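Local structure of invasion protein InvA (Salmonella enterica, 2X49) at residues 69-74 against 134-139; 79-84 against 235-240; 90-95 against 113-118; 94-97 against 102-105; 104-109 against 126-131. The protein serves in the export apparatus of a type III secretion system used to invade intestinal epithelial cells, this chain being the protein's C-terminal domain. All blocks are in the same frame, centred on the assembly; numbering follows the deposited sequence.

Contact 1. Residues 69-74 against 134-139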
# COMPACT_ATOMS: atom_id res chain seq x y z
N GLU A 69 14.14 -1.59 -4.19
CA GLU A 69 13.87 -0.17 -4.47
C GLU A 69 14.92 0.73 -3.90
O GLU A 69 15.46 0.47 -2.84
CB GLU A 69 12.54 0.24 -3.82
CG GLU A 69 11.31 0.17 -4.71
CD GLU A 69 11.43 1.04 -5.94
OE1 GLU A 69 12.17 2.05 -5.88
OE2 GLU A 69 10.79 0.71 -6.96
N GLN A 70 15.17 1.80 -4.61
CA GLN A 70 16.02 2.89 -4.10
C GLN A 70 15.11 4.09 -3.92
O GLN A 70 14.41 4.53 -4.87
CB GLN A 70 17.18 3.20 -5.05
CG GLN A 70 18.16 4.28 -4.52
CD GLN A 70 19.51 4.32 -5.28
OE1 GLN A 70 20.01 3.30 -5.76
NE2 GLN A 70 20.10 5.50 -5.34
N PHE A 71 15.18 4.63 -2.71
CA PHE A 71 14.39 5.79 -2.26
C PHE A 71 15.26 7.03 -2.14
O PHE A 71 16.41 6.99 -1.74
CB PHE A 71 13.76 5.54 -0.88
CG PHE A 71 12.92 4.27 -0.78
CD1 PHE A 71 11.55 4.31 -1.00
CD2 PHE A 71 13.49 3.07 -0.48
CE1 PHE A 71 10.72 3.19 -0.87
CE2 PHE A 71 12.69 1.91 -0.39
CZ PHE A 71 11.31 1.96 -0.62
N THR A 72 14.68 8.15 -2.47
CA THR A 72 15.29 9.45 -2.20
C THR A 72 14.53 10.13 -1.06
O THR A 72 13.34 10.30 -1.14
CB THR A 72 15.18 10.30 -3.46
OG1 THR A 72 15.92 9.65 -4.51
CG2 THR A 72 15.63 11.76 -3.24
N VAL A 73 15.24 10.41 0.02
CA VAL A 73 14.71 11.05 1.19
C VAL A 73 15.61 12.24 1.51
O VAL A 73 16.77 12.04 1.79
CB VAL A 73 14.71 10.09 2.42
CG1 VAL A 73 14.25 10.81 3.72
CG2 VAL A 73 13.85 8.86 2.17
N TYR A 74 15.07 13.45 1.44
CA TYR A 74 15.83 14.68 1.81
C TYR A 74 15.70 14.89 3.29
O TYR A 74 14.84 15.62 3.78
CB TYR A 74 15.44 15.91 0.93
CG TYR A 74 15.96 15.77 -0.48
CD1 TYR A 74 17.25 16.17 -0.83
CD2 TYR A 74 15.19 15.21 -1.50
CE1 TYR A 74 17.75 15.99 -2.04
CE2 TYR A 74 15.68 15.04 -2.74
CZ TYR A 74 16.96 15.44 -3.03
OH TYR A 74 17.50 15.26 -4.29
N ALA A 134 7.15 1.16 4.15
CA ALA A 134 5.95 0.38 4.51
C ALA A 134 5.17 -0.05 3.29
O ALA A 134 4.70 -1.20 3.19
CB ALA A 134 5.07 1.14 5.45
N VAL A 135 5.00 0.88 2.36
CA VAL A 135 4.25 0.61 1.13
C VAL A 135 4.91 -0.53 0.37
O VAL A 135 4.28 -1.48 -0.12
CB VAL A 135 4.12 1.90 0.28
CG1 VAL A 135 3.74 1.66 -1.15
CG2 VAL A 135 3.18 2.86 1.01
N THR A 136 6.23 -0.48 0.32
CA THR A 136 6.98 -1.43 -0.48
C THR A 136 6.99 -2.78 0.21
O THR A 136 6.90 -3.83 -0.44
CB THR A 136 8.45 -0.95 -0.73
OG1 THR A 136 8.37 0.35 -1.36
CG2 THR A 136 9.20 -1.90 -1.61
N LEU A 137 7.09 -2.75 1.52
CA LEU A 137 7.12 -4.01 2.32
C LEU A 137 5.76 -4.70 2.31
O LEU A 137 5.71 -5.92 2.21
CB LEU A 137 7.63 -3.79 3.72
CG LEU A 137 9.12 -3.51 3.77
CD1 LEU A 137 9.57 -2.91 5.11
CD2 LEU A 137 9.96 -4.77 3.50
N ALA A 138 4.69 -3.93 2.38
CA ALA A 138 3.31 -4.50 2.28
C ALA A 138 3.18 -5.27 0.98
O ALA A 138 2.68 -6.40 0.94
CB ALA A 138 2.23 -3.39 2.36
N ARG A 139 3.60 -4.68 -0.12
CA ARG A 139 3.47 -5.29 -1.45
C ARG A 139 4.19 -6.64 -1.54
O ARG A 139 3.81 -7.57 -2.27
CB ARG A 139 3.99 -4.33 -2.54
CG ARG A 139 4.00 -4.80 -3.94
CD ARG A 139 4.20 -3.57 -4.83
NE ARG A 139 5.59 -3.13 -5.00
CZ ARG A 139 6.04 -1.91 -4.73
NH1 ARG A 139 5.23 -0.98 -4.24
NH2 ARG A 139 7.31 -1.61 -4.94

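Contact 2. Residues 79-84 against 235-240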
# COMPACT_ATOMS: atom_id res chain seq x y z
N ARG A 79 8.67 17.34 3.14
CA ARG A 79 7.89 17.02 1.94
C ARG A 79 6.53 17.66 1.92
O ARG A 79 5.80 17.60 2.92
CB ARG A 79 7.74 15.51 1.81
CG ARG A 79 7.06 15.18 0.51
CD ARG A 79 6.76 13.71 0.23
NE ARG A 79 5.65 13.64 -0.73
CZ ARG A 79 4.67 12.75 -0.73
NH1 ARG A 79 4.64 11.78 0.17
NH2 ARG A 79 3.70 12.83 -1.65
N VAL A 80 6.20 18.25 0.77
CA VAL A 80 4.86 18.83 0.49
C VAL A 80 4.00 17.75 -0.13
O VAL A 80 4.07 17.44 -1.31
CB VAL A 80 4.89 20.08 -0.43
CG1 VAL A 80 3.50 20.81 -0.42
CG2 VAL A 80 5.94 21.07 0.03
N VAL A 81 3.14 17.20 0.69
CA VAL A 81 2.31 16.01 0.27
C VAL A 81 1.31 16.35 -0.82
O VAL A 81 1.19 15.63 -1.80
CB VAL A 81 1.63 15.32 1.49
CG1 VAL A 81 0.71 14.13 1.08
CG2 VAL A 81 2.69 14.85 2.55
N ASN A 82 0.61 17.45 -0.65
CA ASN A 82 -0.40 17.93 -1.61
C ASN A 82 0.10 19.12 -2.42
O ASN A 82 -0.58 20.11 -2.64
CB ASN A 82 -1.74 18.22 -0.92
CG ASN A 82 -1.66 19.34 0.09
OD1 ASN A 82 -0.58 19.70 0.53
ND2 ASN A 82 -2.81 19.90 0.49
N TYR A 83 1.30 18.96 -2.92
CA TYR A 83 1.93 19.98 -3.80
C TYR A 83 1.05 20.40 -4.99
O TYR A 83 0.30 19.61 -5.56
CB TYR A 83 3.25 19.45 -4.35
CG TYR A 83 4.04 20.47 -5.13
CD1 TYR A 83 4.85 21.39 -4.49
CD2 TYR A 83 3.97 20.52 -6.52
CE1 TYR A 83 5.57 22.35 -5.20
CE2 TYR A 83 4.70 21.48 -7.26
CZ TYR A 83 5.49 22.39 -6.59
OH TYR A 83 6.20 23.31 -7.35
N SER A 84 1.15 21.68 -5.30
CA SER A 84 0.73 22.23 -6.60
C SER A 84 1.70 23.29 -7.11
O SER A 84 2.51 23.85 -6.37
CB SER A 84 -0.66 22.79 -6.55
OG SER A 84 -0.68 24.11 -6.03
N GLU A 235 -7.84 13.95 4.69
CA GLU A 235 -8.76 13.81 3.57
C GLU A 235 -8.24 12.68 2.67
O GLU A 235 -7.04 12.41 2.59
CB GLU A 235 -8.92 15.13 2.80
CG GLU A 235 -7.96 15.33 1.66
CD GLU A 235 -8.18 16.63 0.92
OE1 GLU A 235 -9.03 17.43 1.36
OE2 GLU A 235 -7.50 16.85 -0.12
N LEU A 236 -9.17 11.99 2.05
CA LEU A 236 -8.80 10.98 1.06
C LEU A 236 -8.57 11.64 -0.29
O LEU A 236 -9.45 12.29 -0.86
CB LEU A 236 -9.89 9.92 0.95
CG LEU A 236 -9.63 8.73 0.08
CD1 LEU A 236 -8.58 7.83 0.73
CD2 LEU A 236 -10.92 7.95 -0.13
N ARG A 237 -7.37 11.46 -0.82
CA ARG A 237 -7.00 12.01 -2.14
C ARG A 237 -7.16 10.92 -3.17
O ARG A 237 -6.58 9.86 -3.01
CB ARG A 237 -5.57 12.57 -2.14
CG ARG A 237 -5.34 13.56 -1.04
CD ARG A 237 -3.95 14.12 -0.98
NE ARG A 237 -3.96 15.20 0.01
CZ ARG A 237 -3.65 15.05 1.29
NH1 ARG A 237 -3.22 13.89 1.76
NH2 ARG A 237 -3.76 16.08 2.11
N ALA A 238 -7.94 11.21 -4.20
CA ALA A 238 -8.39 10.22 -5.20
C ALA A 238 -8.36 10.71 -6.62
O ALA A 238 -8.45 11.88 -6.92
CB ALA A 238 -9.82 9.76 -4.85
N VAL A 239 -8.17 9.71 -7.47
CA VAL A 239 -8.40 9.77 -8.92
C VAL A 239 -9.57 8.86 -9.25
O VAL A 239 -9.66 7.73 -8.81
CB VAL A 239 -7.13 9.34 -9.68
CG1 VAL A 239 -7.41 9.20 -11.19
CG2 VAL A 239 -5.95 10.30 -9.41
N MET A 240 -10.51 9.36 -10.03
CA MET A 240 -11.72 8.57 -10.35
C MET A 240 -11.53 7.93 -11.70
O MET A 240 -10.99 8.54 -12.60
CB MET A 240 -12.94 9.49 -10.36
CG MET A 240 -14.27 8.79 -10.62
SD MET A 240 -15.53 9.54 -9.58
CE MET A 240 -14.78 9.10 -8.02

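Contact 3. Residues 90-95 against 113-118. With CA (calcium ion), chain E.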
# COMPACT_ATOMS: atom_id res chain seq x y z
N PHE A 90 4.94 31.50 -5.98
CA PHE A 90 5.22 32.22 -4.72
C PHE A 90 6.70 32.48 -4.55
O PHE A 90 7.16 33.06 -3.55
CB PHE A 90 4.77 31.46 -3.47
CG PHE A 90 3.35 31.10 -3.44
CD1 PHE A 90 2.35 32.03 -3.72
CD2 PHE A 90 2.98 29.81 -3.07
CE1 PHE A 90 1.01 31.67 -3.67
CE2 PHE A 90 1.64 29.45 -3.02
CZ PHE A 90 0.67 30.38 -3.31
N GLY A 91 7.44 32.01 -5.53
CA GLY A 91 8.89 32.24 -5.58
C GLY A 91 9.69 31.16 -4.90
O GLY A 91 10.84 31.34 -4.56
N ILE A 92 9.04 30.03 -4.73
CA ILE A 92 9.71 28.82 -4.21
C ILE A 92 10.13 27.90 -5.34
O ILE A 92 9.36 27.59 -6.25
CB ILE A 92 8.83 28.10 -3.20
CG1 ILE A 92 8.57 29.03 -2.02
CG2 ILE A 92 9.46 26.77 -2.70
CD1 ILE A 92 7.47 28.53 -1.10
N ASN A 93 11.39 27.50 -5.26
CA ASN A 93 11.97 26.47 -6.14
C ASN A 93 12.11 25.16 -5.34
O ASN A 93 13.03 24.99 -4.54
CB ASN A 93 13.34 26.90 -6.66
CG ASN A 93 13.27 28.05 -7.63
OD1 ASN A 93 12.34 27.98 -8.56
ND2 ASN A 93 14.06 28.99 -7.55
N PRO A 94 11.18 24.21 -5.52
CA PRO A 94 11.28 22.99 -4.72
C PRO A 94 12.38 22.09 -5.19
O PRO A 94 12.87 22.22 -6.32
CB PRO A 94 9.92 22.31 -4.95
CG PRO A 94 9.53 22.74 -6.28
CD PRO A 94 10.05 24.18 -6.45
N THR A 95 12.73 21.15 -4.33
CA THR A 95 13.61 20.06 -4.68
C THR A 95 12.68 18.92 -5.10
O THR A 95 11.74 18.61 -4.40
CB THR A 95 14.48 19.66 -3.50
OG1 THR A 95 15.31 20.78 -3.16
CG2 THR A 95 15.31 18.40 -3.76
N GLU A 113 6.70 26.22 6.56
CA GLU A 113 5.88 26.91 7.56
C GLU A 113 4.97 27.88 6.86
O GLU A 113 3.80 27.99 7.15
CB GLU A 113 6.71 27.56 8.63
CG GLU A 113 7.29 26.52 9.55
CD GLU A 113 6.27 25.49 9.95
OE1 GLU A 113 5.45 25.81 10.83
OE2 GLU A 113 6.28 24.38 9.38
N LYS A 114 5.53 28.53 5.87
CA LYS A 114 4.77 29.43 5.00
C LYS A 114 3.65 28.67 4.31
O LYS A 114 2.48 29.11 4.28
CB LYS A 114 5.67 30.08 3.94
CG LYS A 114 5.06 31.23 3.25
CD LYS A 114 6.06 32.39 3.19
CE LYS A 114 7.49 31.89 3.06
NZ LYS A 114 8.45 33.04 3.16
N LEU A 115 4.04 27.53 3.77
CA LEU A 115 3.07 26.74 2.97
C LEU A 115 1.91 26.22 3.81
O LEU A 115 0.76 26.15 3.39
CB LEU A 115 3.76 25.64 2.19
CG LEU A 115 4.65 26.16 1.05
CD1 LEU A 115 5.23 24.97 0.35
CD2 LEU A 115 3.93 27.08 0.07
N ARG A 116 2.22 25.88 5.04
CA ARG A 116 1.19 25.30 5.93
C ARG A 116 0.02 26.28 6.12
O ARG A 116 -1.15 25.91 6.27
CB ARG A 116 1.75 25.01 7.33
CG ARG A 116 2.58 23.75 7.44
CD ARG A 116 2.50 23.26 8.90
NE ARG A 116 3.80 22.92 9.48
CZ ARG A 116 4.28 21.68 9.60
NH1 ARG A 116 3.58 20.64 9.17
NH2 ARG A 116 5.47 21.49 10.16
N GLU A 117 0.38 27.54 6.10
CA GLU A 117 -0.58 28.61 6.43
C GLU A 117 -1.56 28.77 5.32
O GLU A 117 -2.60 29.37 5.46
CB GLU A 117 0.13 29.95 6.69
CG GLU A 117 1.08 29.89 7.86
CD GLU A 117 0.47 29.16 9.04
OE1 GLU A 117 0.17 29.83 10.06
OE2 GLU A 117 0.26 27.93 8.95
N LEU A 118 -1.17 28.20 4.21
CA LEU A 118 -1.96 28.24 2.96
C LEU A 118 -2.64 26.91 2.74
O LEU A 118 -3.30 26.66 1.71
CB LEU A 118 -1.09 28.57 1.73
CG LEU A 118 -0.41 29.94 1.68
CD1 LEU A 118 0.81 29.87 0.71
CD2 LEU A 118 -1.37 31.04 1.28
CA CA E . 13.20 24.99 -1.66
O HOH W 1 14.39 22.61 -1.41

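Contact 4. Residues 94-97 against 102-105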
# COMPACT_ATOMS: atom_id res chain seq x y z
N PRO A 94 11.18 24.21 -5.52
CA PRO A 94 11.28 22.99 -4.72
C PRO A 94 12.38 22.09 -5.19
O PRO A 94 12.87 22.22 -6.32
CB PRO A 94 9.92 22.31 -4.95
CG PRO A 94 9.53 22.74 -6.28
CD PRO A 94 10.05 24.18 -6.45
N THR A 95 12.73 21.15 -4.33
CA THR A 95 13.61 20.06 -4.68
C THR A 95 12.68 18.92 -5.10
O THR A 95 11.74 18.61 -4.40
CB THR A 95 14.48 19.66 -3.50
OG1 THR A 95 15.31 20.78 -3.16
CG2 THR A 95 15.31 18.40 -3.76
N ILE A 96 12.93 18.42 -6.31
CA ILE A 96 12.02 17.48 -6.96
C ILE A 96 12.74 16.17 -7.27
O ILE A 96 13.82 16.15 -7.86
CB ILE A 96 11.47 18.02 -8.31
CG1 ILE A 96 10.95 19.48 -8.25
CG2 ILE A 96 10.35 17.05 -8.75
CD1 ILE A 96 10.49 20.11 -9.58
N HIS A 97 12.10 15.11 -6.84
CA HIS A 97 12.50 13.76 -7.20
C HIS A 97 11.36 13.09 -7.94
O HIS A 97 10.19 13.23 -7.62
CB HIS A 97 12.91 12.95 -5.95
CG HIS A 97 13.24 11.53 -6.26
ND1 HIS A 97 14.31 11.17 -7.05
CD2 HIS A 97 12.63 10.37 -5.92
CE1 HIS A 97 14.34 9.86 -7.18
NE2 HIS A 97 13.34 9.35 -6.50
N SER A 102 5.56 9.32 -10.80
CA SER A 102 5.34 9.94 -9.48
C SER A 102 6.41 10.96 -9.22
O SER A 102 7.60 10.70 -9.41
CB SER A 102 5.39 8.95 -8.31
OG SER A 102 4.23 8.22 -8.17
N GLN A 103 5.96 12.08 -8.72
CA GLN A 103 6.85 13.18 -8.34
C GLN A 103 6.71 13.50 -6.86
O GLN A 103 5.64 13.37 -6.26
CB GLN A 103 6.59 14.43 -9.18
CG GLN A 103 7.22 14.45 -10.60
CD GLN A 103 6.95 15.77 -11.33
OE1 GLN A 103 7.92 16.69 -11.27
NE2 GLN A 103 5.86 15.98 -11.89
N TYR A 104 7.85 13.87 -6.31
CA TYR A 104 7.96 14.24 -4.87
C TYR A 104 8.62 15.59 -4.74
O TYR A 104 9.65 15.84 -5.33
CB TYR A 104 8.78 13.20 -4.12
CG TYR A 104 8.24 11.81 -4.26
CD1 TYR A 104 7.39 11.29 -3.33
CD2 TYR A 104 8.60 11.01 -5.34
CE1 TYR A 104 6.88 10.02 -3.48
CE2 TYR A 104 8.09 9.73 -5.50
CZ TYR A 104 7.24 9.24 -4.54
OH TYR A 104 6.69 7.99 -4.56
N PHE A 105 8.01 16.44 -3.92
CA PHE A 105 8.40 17.83 -3.78
C PHE A 105 8.80 18.13 -2.35
O PHE A 105 8.06 17.88 -1.40
CB PHE A 105 7.23 18.74 -4.22
CG PHE A 105 6.89 18.58 -5.69
CD1 PHE A 105 7.50 19.35 -6.66
CD2 PHE A 105 5.96 17.64 -6.09
CE1 PHE A 105 7.21 19.17 -8.00
CE2 PHE A 105 5.64 17.48 -7.44
CZ PHE A 105 6.28 18.20 -8.37

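Contact 5. Residues 104-109 against 126-131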
# COMPACT_ATOMS: atom_id res chain seq x y z
N TYR A 104 7.85 13.87 -6.31
CA TYR A 104 7.96 14.24 -4.87
C TYR A 104 8.62 15.59 -4.74
O TYR A 104 9.65 15.84 -5.33
CB TYR A 104 8.78 13.20 -4.12
CG TYR A 104 8.24 11.81 -4.26
CD1 TYR A 104 7.39 11.29 -3.33
CD2 TYR A 104 8.60 11.01 -5.34
CE1 TYR A 104 6.88 10.02 -3.48
CE2 TYR A 104 8.09 9.73 -5.50
CZ TYR A 104 7.24 9.24 -4.54
OH TYR A 104 6.69 7.99 -4.56
N PHE A 105 8.01 16.44 -3.92
CA PHE A 105 8.40 17.83 -3.78
C PHE A 105 8.80 18.13 -2.35
O PHE A 105 8.06 17.88 -1.40
CB PHE A 105 7.23 18.74 -4.22
CG PHE A 105 6.89 18.58 -5.69
CD1 PHE A 105 7.50 19.35 -6.66
CD2 PHE A 105 5.96 17.64 -6.09
CE1 PHE A 105 7.21 19.17 -8.00
CE2 PHE A 105 5.64 17.48 -7.44
CZ PHE A 105 6.28 18.20 -8.37
N TRP A 106 9.99 18.67 -2.25
CA TRP A 106 10.58 18.96 -0.94
C TRP A 106 10.94 20.47 -0.88
O TRP A 106 11.45 21.08 -1.84
CB TRP A 106 11.83 18.12 -0.68
CG TRP A 106 11.65 16.61 -0.72
CD1 TRP A 106 11.51 15.82 -1.85
CD2 TRP A 106 11.60 15.74 0.39
NE1 TRP A 106 11.41 14.54 -1.47
CE2 TRP A 106 11.44 14.44 -0.11
CE3 TRP A 106 11.70 15.93 1.77
CZ2 TRP A 106 11.37 13.31 0.74
CZ3 TRP A 106 11.62 14.85 2.59
CH2 TRP A 106 11.47 13.52 2.09
N VAL A 107 10.73 21.02 0.32
CA VAL A 107 11.01 22.42 0.60
C VAL A 107 11.77 22.57 1.92
O VAL A 107 11.87 21.67 2.75
CB VAL A 107 9.72 23.29 0.62
CG1 VAL A 107 9.01 23.22 -0.72
CG2 VAL A 107 8.82 22.89 1.74
N THR A 108 12.28 23.77 2.09
CA THR A 108 12.93 24.07 3.36
C THR A 108 11.93 24.12 4.49
O THR A 108 10.73 24.31 4.31
CB THR A 108 13.76 25.40 3.33
OG1 THR A 108 12.86 26.53 3.21
CG2 THR A 108 14.80 25.39 2.20
N HIS A 109 12.47 24.07 5.70
CA HIS A 109 11.63 24.15 6.89
C HIS A 109 10.88 25.48 6.94
O HIS A 109 9.66 25.56 7.21
CB HIS A 109 12.42 23.91 8.18
CG HIS A 109 12.82 22.48 8.39
ND1 HIS A 109 12.25 21.68 9.36
CD2 HIS A 109 13.72 21.70 7.76
CE1 HIS A 109 12.79 20.48 9.32
NE2 HIS A 109 13.69 20.46 8.36
N LEU A 126 11.75 11.57 8.03
CA LEU A 126 11.77 10.19 8.60
C LEU A 126 10.38 9.54 8.48
O LEU A 126 10.23 8.34 8.25
CB LEU A 126 12.33 10.16 10.01
CG LEU A 126 13.85 10.39 10.11
CD1 LEU A 126 14.31 10.41 11.58
CD2 LEU A 126 14.63 9.36 9.32
N ASP A 127 9.35 10.38 8.55
CA ASP A 127 7.97 9.92 8.39
C ASP A 127 7.70 9.50 6.96
O ASP A 127 6.98 8.53 6.69
CB ASP A 127 6.96 10.98 8.82
CG ASP A 127 6.86 11.09 10.35
OD1 ASP A 127 7.29 10.16 11.08
OD2 ASP A 127 6.34 12.11 10.83
N GLU A 128 8.27 10.24 6.04
CA GLU A 128 8.15 9.92 4.62
C GLU A 128 8.91 8.60 4.33
O GLU A 128 8.43 7.73 3.62
CB GLU A 128 8.66 11.06 3.72
CG GLU A 128 8.70 10.69 2.24
CD GLU A 128 7.32 10.60 1.57
OE1 GLU A 128 6.27 10.76 2.25
OE2 GLU A 128 7.30 10.37 0.34
N LEU A 129 10.06 8.43 4.94
CA LEU A 129 10.90 7.26 4.68
C LEU A 129 10.18 6.01 5.18
O LEU A 129 10.09 5.01 4.50
CB LEU A 129 12.24 7.36 5.40
CG LEU A 129 13.14 6.10 5.30
CD1 LEU A 129 13.39 5.69 3.87
CD2 LEU A 129 14.44 6.37 6.01
N TYR A 130 9.58 6.15 6.34
CA TYR A 130 8.76 5.04 6.89
C TYR A 130 7.61 4.70 5.94
O TYR A 130 7.36 3.51 5.62
CB TYR A 130 8.17 5.38 8.26
CG TYR A 130 7.13 4.32 8.63
CD1 TYR A 130 7.53 3.08 9.00
CD2 TYR A 130 5.79 4.60 8.62
CE1 TYR A 130 6.61 2.09 9.30
CE2 TYR A 130 4.85 3.62 8.92
CZ TYR A 130 5.28 2.37 9.27
OH TYR A 130 4.36 1.35 9.59
N HIS A 131 6.91 5.71 5.45
CA HIS A 131 5.79 5.45 4.51
C HIS A 131 6.25 4.73 3.26
O HIS A 131 5.66 3.72 2.82
CB HIS A 131 5.06 6.74 4.14
CG HIS A 131 3.79 6.53 3.36
ND1 HIS A 131 3.34 7.10 2.23
CD2 HIS A 131 2.81 5.65 3.76
CE1 HIS A 131 2.10 6.57 1.96
NE2 HIS A 131 1.79 5.71 2.91

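Contact 1. Residues 69-74 against 134-139
Phe71 and Thr136 meet where the end strand of the mixed four-strand sheet lies against helix 125-139. The phenyl ring presents its edge: CZ comes 3.4 Å from Thr136 OG1, which lies in the ring plane, so the oxygen faces the rim hydrogens and not the pi cloud. Phe71 CG stands beside its own backbone N, anti to the carbonyl carbon (chi1 -54°), and from there the side chain slides past that of Thr136 in the opposite direction. In Thr136 the hydroxyl takes the matching place beside N (chi1 -57°), where it hydrogen-bonds back to Cys132 O one helical turn earlier; the ring edge therefore touches an oxygen that already has a polar partner.

Glu69 adds a looser second touch. Its CG lies 4.3 Å from Thr136 CG2 and 4.4 Å from Arg139 NH2, at the edge of the guanidinium. The Arg139 group folds back over its own helix, one face above Thr136 CA, and NH1 makes a salt bridge to Asp312. The axes of strand 69-72 and helix 134-139 run nearly antiparallel, at 164°, and 11.0 Å apart. No hydrogen bond crosses between the segments. Glu69 OE2 stays 4.6 Å from Arg139 NH2, so any attraction between these opposite charges would act through space, beside a small contact that is otherwise van der Waals in character.

Contact 2. Residues 79-84 against 235-240
Val81 and Asn82, just past the end of strand 78-80, receive the long side chain of Arg237, which reaches across from the parallel sheet containing strand 236-240. Ahead of them in the chain, Arg79 and Val80 are still in the strand. Arg79 stretches out so that Val81 CA lies over one face of its guanidinium, offset toward the rim, and its nitrogens go to Asp289 and Glu128, while Val80 is hydrogen-bonded through its backbone to Phe105.

At Val81 the CG1 methyl, placed anti to the backbone N (chi1 178°), sits over one face of the Arg237 guanidinium, 4.0 Å from NH1, and the two side chains cross at about a right angle. Asn82 follows with its CB 3.9 Å from Arg237 NE. OD1 accepts a hydrogen bond from Val121 N, and it is the methylene that touches the arginine. Farther on, Tyr83 stacks on Phe105 and Ser84 precedes the turn into helix 86-89.

Arg237 spans the gap with its chain extended from CG to NE. Glu235 CG lies over the other face from Val81 CG1, and Glu235 OE2 is a long 3.9 Å from NE, well out of the guanidinium plane, a purely electrostatic pairing. Arg237 NE is buried here without a hydrogen-bond partner in the model. The arrangement is plain packing between two separate sheets: the turn leaving the antiparallel sheet of strands 95-99, 102-107, 78-80 and 122-124 meets the start of an inner strand of the C-terminal parallel sheet.

Contact 3. Residues 90-95 against 113-118
Leu115 CD2 and Ile92 CD1 reach toward each other tip to tip, 4.0 Å apart, and close the inner part of this apolar patch. The Ile92 branch that does so is CG1, beside the backbone N with CD1 swung out from it (chi2 167°), which carries the methyl toward helix 109-116. Leu115 leaves the helix to one side of Ile92, and its CD2 branch brings it in. The same methyl also lies 4.3 Å from Phe90 CD2, so it occupies the notch between the Phe90 ring and the Ile92 tip.

On the outer side the bump is Leu118 CD1. It approaches the Phe90 ring obliquely, 3.8 Å from CE2 and 4.1 Å from CZ, the two side chains coming from opposite directions. Phe90 and Leu118 are both exposed, whereas Ile92 and Leu115 are buried, so the patch runs from surface to interior.

The backbone here belongs to a Schellman motif: Gly91, with positive phi, is the first residue to leave the helix 86-89, and it turns the chain so that Phe90 and Ile92 both face Leu115. The chain then runs on toward strand 95-99. Asn93 O binds a calcium ion at 2.9 Å, and Glu111 from helix 109-116 binds the same ion. A water 2.7 Å from the calcium is hydrogen-bonded to Thr95 OG1, tying the metal to the start of that strand.

Contact 4. Residues 94-97 against 102-105
Ser102 to Phe105 form the returning arm of a beta hairpin with strand 95-99, at the edge of the antiparallel four-strand sheet; the short strand axes run 4.8 Å apart at 155°. Ser102 has little to do with the other arm, its hydroxyl bonding His287 N. At Gln103 the side chain passes obliquely by Ile96, bringing OE1 to 3.5 Å from CG2, while its CA-H points at His97 O.

Tyr104 and His97 are the hydrogen-bonded pair. His97 N gives a bond of 3.0 Å to Tyr104 O, and Tyr104 N returns one of 2.8 Å to His97 O. The two side chains run alongside each other, the CD2 atoms of His97 and Tyr104 4.1 Å apart, at an oblique angle to the imidazole, with the His97 NE2 end bonded to Gln99.

Phe105 faces Ile96 in the next, non-hydrogen-bonded pair, on the opposite face of the sheet from Tyr104. With CG beside its backbone N (chi1 -64°), the ring lies alongside Ile96 and Pro94. Ile96 CD1 meets it obliquely, 3.8 Å from CE1, whereas Pro94 CG comes in at the ring edge, near its plane, 4.0 Å from CD1.

Contact 5. Residues 104-109 against 126-131
This is a buried contact in which one glutamate of helix 125-139, Glu128, is set against two aromatic rings, Tyr104 and Trp106, on strand 102-107 of the antiparallel sheet. The aliphatic part of Glu128 packs against the indole: its CG lies 4.0 Å from both CZ2 and CH2 of Trp106, with CB 4.1 Å from CH2, an oblique meeting with the far corner of the six-membered ring. The carboxylate OE2 lies obliquely to the Tyr104 ring, 3.8 Å from Tyr104 CD1 and 3.9 Å from CE1. A bound mercury ion is about 4 Å from the Tyr104 side chain.

The bend in the glutamate makes this division possible. CG leaves anti to the backbone N, and the chain then turns at chi2 (73°), so that the methylenes rest by the indole while the acid end swings to the tyrosine. The carboxylate plane is steep to both rings, 64° from the Tyr104 ring and 86° from the Trp106 ring.

No hydrogen bond crosses the segments; the charge of Glu128 is answered by basic groups around it. OE1 makes salt bridges to Arg79 and Arg123, and OE2 to Lys288. This cluster would be expected to stabilise the ionised form of the acid in its buried setting and fix its rotation.

Arg79 comes from the neighbouring strand 78-80 and its side chain also touches both rings, while Trp106 receives Tyr74 edge-to-face. On the helix, Leu129 and Tyr130 face helix 27-39, leaving Glu128 to meet strand 102-107 of the antiparallel sheet.

All five contacts lie in one FHIPEP-family chain. Contacts 1 and 5 share helix 125-139, their centres about 12 Å apart. Contacts 4 and 5 share strand 102-107, and contact 2 reaches the same sheet through strand 78-80, where it meets contact 5, their centres about 14 Å apart. Contact 3 overlaps contact 4 at Pro94 and Thr95; its centre is about 25 Å from that of contact 1. Along the chain, contacts 3, 4 and 5 nest inside the loops closed by contacts 1 and 2, which cross each other. Helix 125-139 thus packs against both the mixed and the antiparallel sheet, and the antiparallel sheet is tied in turn to the C-terminal parallel sheet.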